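Local coordinates for CELL WALL surface anchor family protein (Streptococcus pneumoniae, PDB 2X9Z), which probably serves as the repeating backbone subunit (RrgB) from which the shaft of the pneumococcal pilus is built, at residues A[193-198]-A[202-207]. The protein carries 1 engineered substitution. Residues are numbered along the deposited sequence; the frame is centred on the assembly and turned at random.
Sequences QTVTLT and NTVTVN
V195 meets V204 and V206 across two strands that face each other without a hydrogen bond. The strand axes come within 7.3 Å and run at 161°, close to antiparallel. V195 points its side chain toward 202-207 and divides it between two valines. Its CB lies 4.1 Å from V204 CG2. Its CG2 meets V204 CG1 at 4.0 Å. Its CG1 is turned anti to the carbonyl carbon (chi1 -58°), which carries it toward V206. There it reaches V206 CG2 at 3.4 Å, tighter than a usual carbon contact. The valines pack at a slant rather than in line. At one end Q193 CB adds a looser contact with V206 CG1.

L197 closes the other end. With CG anti to the backbone N (chi1 -168°), its tip reaches the chain at N202 and T203. CD1 lies 3.4 Å from T203 O and 4.2 Å from V204 CB. CD2 rests near N202 C, at 4.1 Å. F217 of strand 215-219 touches both V195 and V206 and continues the apolar layer.

The backbone of each strand hydrogen-bonds within its own sheet: V195 with F181, V204 with L161. The contact thus joins edge strands of two sheets, linked by the short loop 198-202. Such packing of sheet against sheet is characteristic of a beta sandwich, consistent with the Cna-B-like pilin domain.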
ATOM      1  N   GLN A 193       1.925   9.990  15.503  1.00 17.74           N
ATOM      2  CA  GLN A 193       2.583  11.288  15.419  1.00 17.94           C
ATOM      3  C   GLN A 193       2.401  11.849  14.023  1.00 17.14           C
ATOM      4  O   GLN A 193       2.223  11.103  13.067  1.00 19.78           O
ATOM      5  CB  GLN A 193       4.075  11.164  15.741  1.00 19.45           C
ATOM      6  CG  GLN A 193       4.769  12.480  16.081  1.00 21.24           C
ATOM      7  CD  GLN A 193       4.472  12.959  17.496  1.00 22.10           C
ATOM      8  OE1 GLN A 193       3.843  12.253  18.292  1.00 23.91           O
ATOM      9  NE2 GLN A 193       4.940  14.157  17.820  1.00 20.83           N
ATOM     10  N   THR A 194       2.412  13.168  13.921  1.00 14.67           N
ATOM     11  CA  THR A 194       2.399  13.834  12.632  1.00 14.27           C
ATOM     12  C   THR A 194       3.659  14.671  12.560  1.00 14.25           C
ATOM     13  O   THR A 194       3.948  15.431  13.483  1.00 16.97           O
ATOM     14  CB  THR A 194       1.156  14.723  12.474  1.00 16.50           C
ATOM     15  OG1 THR A 194      -0.018  13.899  12.530  1.00 18.33           O
ATOM     16  CG2 THR A 194       1.190  15.471  11.148  1.00 17.59           C
ATOM     17  N   VAL A 195       4.427  14.501  11.487  1.00 14.63           N
ATOM     18  CA  VAL A 195       5.687  15.217  11.331  1.00 16.15           C
ATOM     19  C   VAL A 195       5.676  16.016  10.040  1.00 14.91           C
ATOM     20  O   VAL A 195       4.940  15.697   9.108  1.00 13.18           O
ATOM     21  CB  VAL A 195       6.902  14.262  11.323  1.00 19.15           C
ATOM     22  CG1 VAL A 195       6.952  13.453  12.608  1.00 21.35           C
ATOM     23  CG2 VAL A 195       6.861  13.338  10.110  1.00 20.29           C
ATOM     24  N   THR A 196       6.486  17.064  10.004  1.00 16.06           N
ATOM     25  CA  THR A 196       6.572  17.926   8.837  0.80 15.87           C
ATOM     26  C   THR A 196       8.020  18.079   8.407  1.00 15.93           C
ATOM     27  O   THR A 196       8.900  18.315   9.242  1.00 20.70           O
ATOM     28  CB  THR A 196       5.994  19.319   9.145  0.80 19.60           C
ATOM     29  OG1 THR A 196       4.589  19.209   9.409  0.80 21.01           O
ATOM     30  CG2 THR A 196       6.223  20.260   7.977  0.80 23.88           C
ATOM     31  N   LEU A 197       8.260  17.948   7.111  1.00 12.43           N
ATOM     32  CA  LEU A 197       9.579  18.158   6.548  1.00 12.91           C
ATOM     33  C   LEU A 197       9.575  19.475   5.787  1.00 12.81           C
ATOM     34  O   LEU A 197       8.921  19.601   4.748  1.00 13.27           O
ATOM     35  CB  LEU A 197       9.919  17.008   5.607  1.00 14.66           C
ATOM     36  CG  LEU A 197      11.352  16.856   5.111  1.00 18.81           C
ATOM     37  CD1 LEU A 197      12.295  16.646   6.287  1.00 20.69           C
ATOM     38  CD2 LEU A 197      11.445  15.689   4.131  1.00 22.29           C
ATOM     39  N   THR A 198      10.286  20.465   6.310  1.00 14.13           N
ATOM     40  CA  THR A 198      10.406  21.735   5.611  1.00 16.14           C
ATOM     41  C   THR A 198      11.311  21.551   4.403  1.00 14.01           C
ATOM     42  O   THR A 198      12.057  20.575   4.312  1.00 14.98           O
ATOM     43  CB  THR A 198      10.978  22.833   6.509  1.00 21.03           C
ATOM     44  OG1 THR A 198      12.225  22.394   7.061  1.00 23.02           O
ATOM     45  CG2 THR A 198      10.013  23.149   7.638  1.00 25.04           C
ATOM     46  N   ASN A 202      15.901  17.239   4.653  1.00 17.48           N
ATOM     47  CA  ASN A 202      15.607  15.979   3.977  1.00 18.33           C
ATOM     48  C   ASN A 202      15.369  14.839   4.951  1.00 14.65           C
ATOM     49  O   ASN A 202      15.098  13.724   4.539  1.00 14.27           O
ATOM     50  CB  ASN A 202      16.722  15.602   2.995  1.00 23.42           C
ATOM     51  CG  ASN A 202      16.751  16.502   1.767  1.00 31.05           C
ATOM     52  OD1 ASN A 202      17.455  17.513   1.740  1.00 34.04           O
ATOM     53  ND2 ASN A 202      15.988  16.131   0.740  1.00 33.14           N
ATOM     54  N   THR A 203      15.481  15.113   6.245  1.00 14.63           N
ATOM     55  CA  THR A 203      15.251  14.079   7.248  1.00 14.90           C
ATOM     56  C   THR A 203      14.444  14.611   8.411  1.00 13.76           C
ATOM     57  O   THR A 203      14.521  15.791   8.751  1.00 16.21           O
ATOM     58  CB  THR A 203      16.564  13.499   7.815  1.00 17.16           C
ATOM     59  OG1 THR A 203      17.260  14.505   8.564  1.00 21.07           O
ATOM     60  CG2 THR A 203      17.455  12.970   6.711  1.00 18.76           C
ATOM     61  N   VAL A 204      13.680  13.716   9.026  1.00 15.28           N
ATOM     62  CA  VAL A 204      12.970  14.025  10.254  1.00 17.14           C
ATOM     63  C   VAL A 204      12.866  12.750  11.095  1.00 17.42           C
ATOM     64  O   VAL A 204      12.658  11.660  10.558  1.00 16.16           O
ATOM     65  CB  VAL A 204      11.586  14.636   9.958  1.00 18.33           C
ATOM     66  CG1 VAL A 204      10.700  13.653   9.198  1.00 18.21           C
ATOM     67  CG2 VAL A 204      10.917  15.111  11.243  1.00 20.88           C
ATOM     68  N   THR A 205      13.030  12.890  12.408  1.00 17.71           N
ATOM     69  CA  THR A 205      13.064  11.741  13.305  1.00 18.27           C
ATOM     70  C   THR A 205      11.970  11.825  14.358  1.00 18.84           C
ATOM     71  O   THR A 205      11.729  12.888  14.936  1.00 22.09           O
ATOM     72  CB  THR A 205      14.433  11.617  14.009  1.00 19.27           C
ATOM     73  OG1 THR A 205      15.466  11.497  13.026  1.00 20.77           O
ATOM     74  CG2 THR A 205      14.462  10.401  14.933  1.00 20.52           C
ATOM     75  N   VAL A 206      11.306  10.700  14.589  1.00 16.19           N
ATOM     76  CA  VAL A 206      10.368  10.572  15.691  1.00 16.98           C
ATOM     77  C   VAL A 206      11.024   9.756  16.804  1.00 17.97           C
ATOM     78  O   VAL A 206      11.626   8.716  16.546  1.00 17.77           O
ATOM     79  CB  VAL A 206       9.059   9.901  15.244  1.00 18.66           C
ATOM     80  CG1 VAL A 206       8.121   9.721  16.429  1.00 19.83           C
ATOM     81  CG2 VAL A 206       8.392  10.720  14.144  1.00 20.36           C
ATOM     82  N   ASN A 207      10.930  10.245  18.034  1.00 20.30           N
ATOM     83  CA  ASN A 207      11.562   9.570  19.159  1.00 23.37           C
ATOM     84  C   ASN A 207      10.521   8.915  20.063  1.00 25.16           C
ATOM     85  O   ASN A 207       9.327   9.180  19.935  1.00 26.62           O
ATOM     86  CB  ASN A 207      12.402  10.562  19.972  1.00 24.92           C
ATOM     87  CG  ASN A 207      13.120  11.584  19.101  1.00 27.30           C
ATOM     88  OD1 ASN A 207      12.778  12.769  19.108  1.00 28.87           O
ATOM     89  ND2 ASN A 207      14.128  11.135  18.361  1.00 27.32           N
TER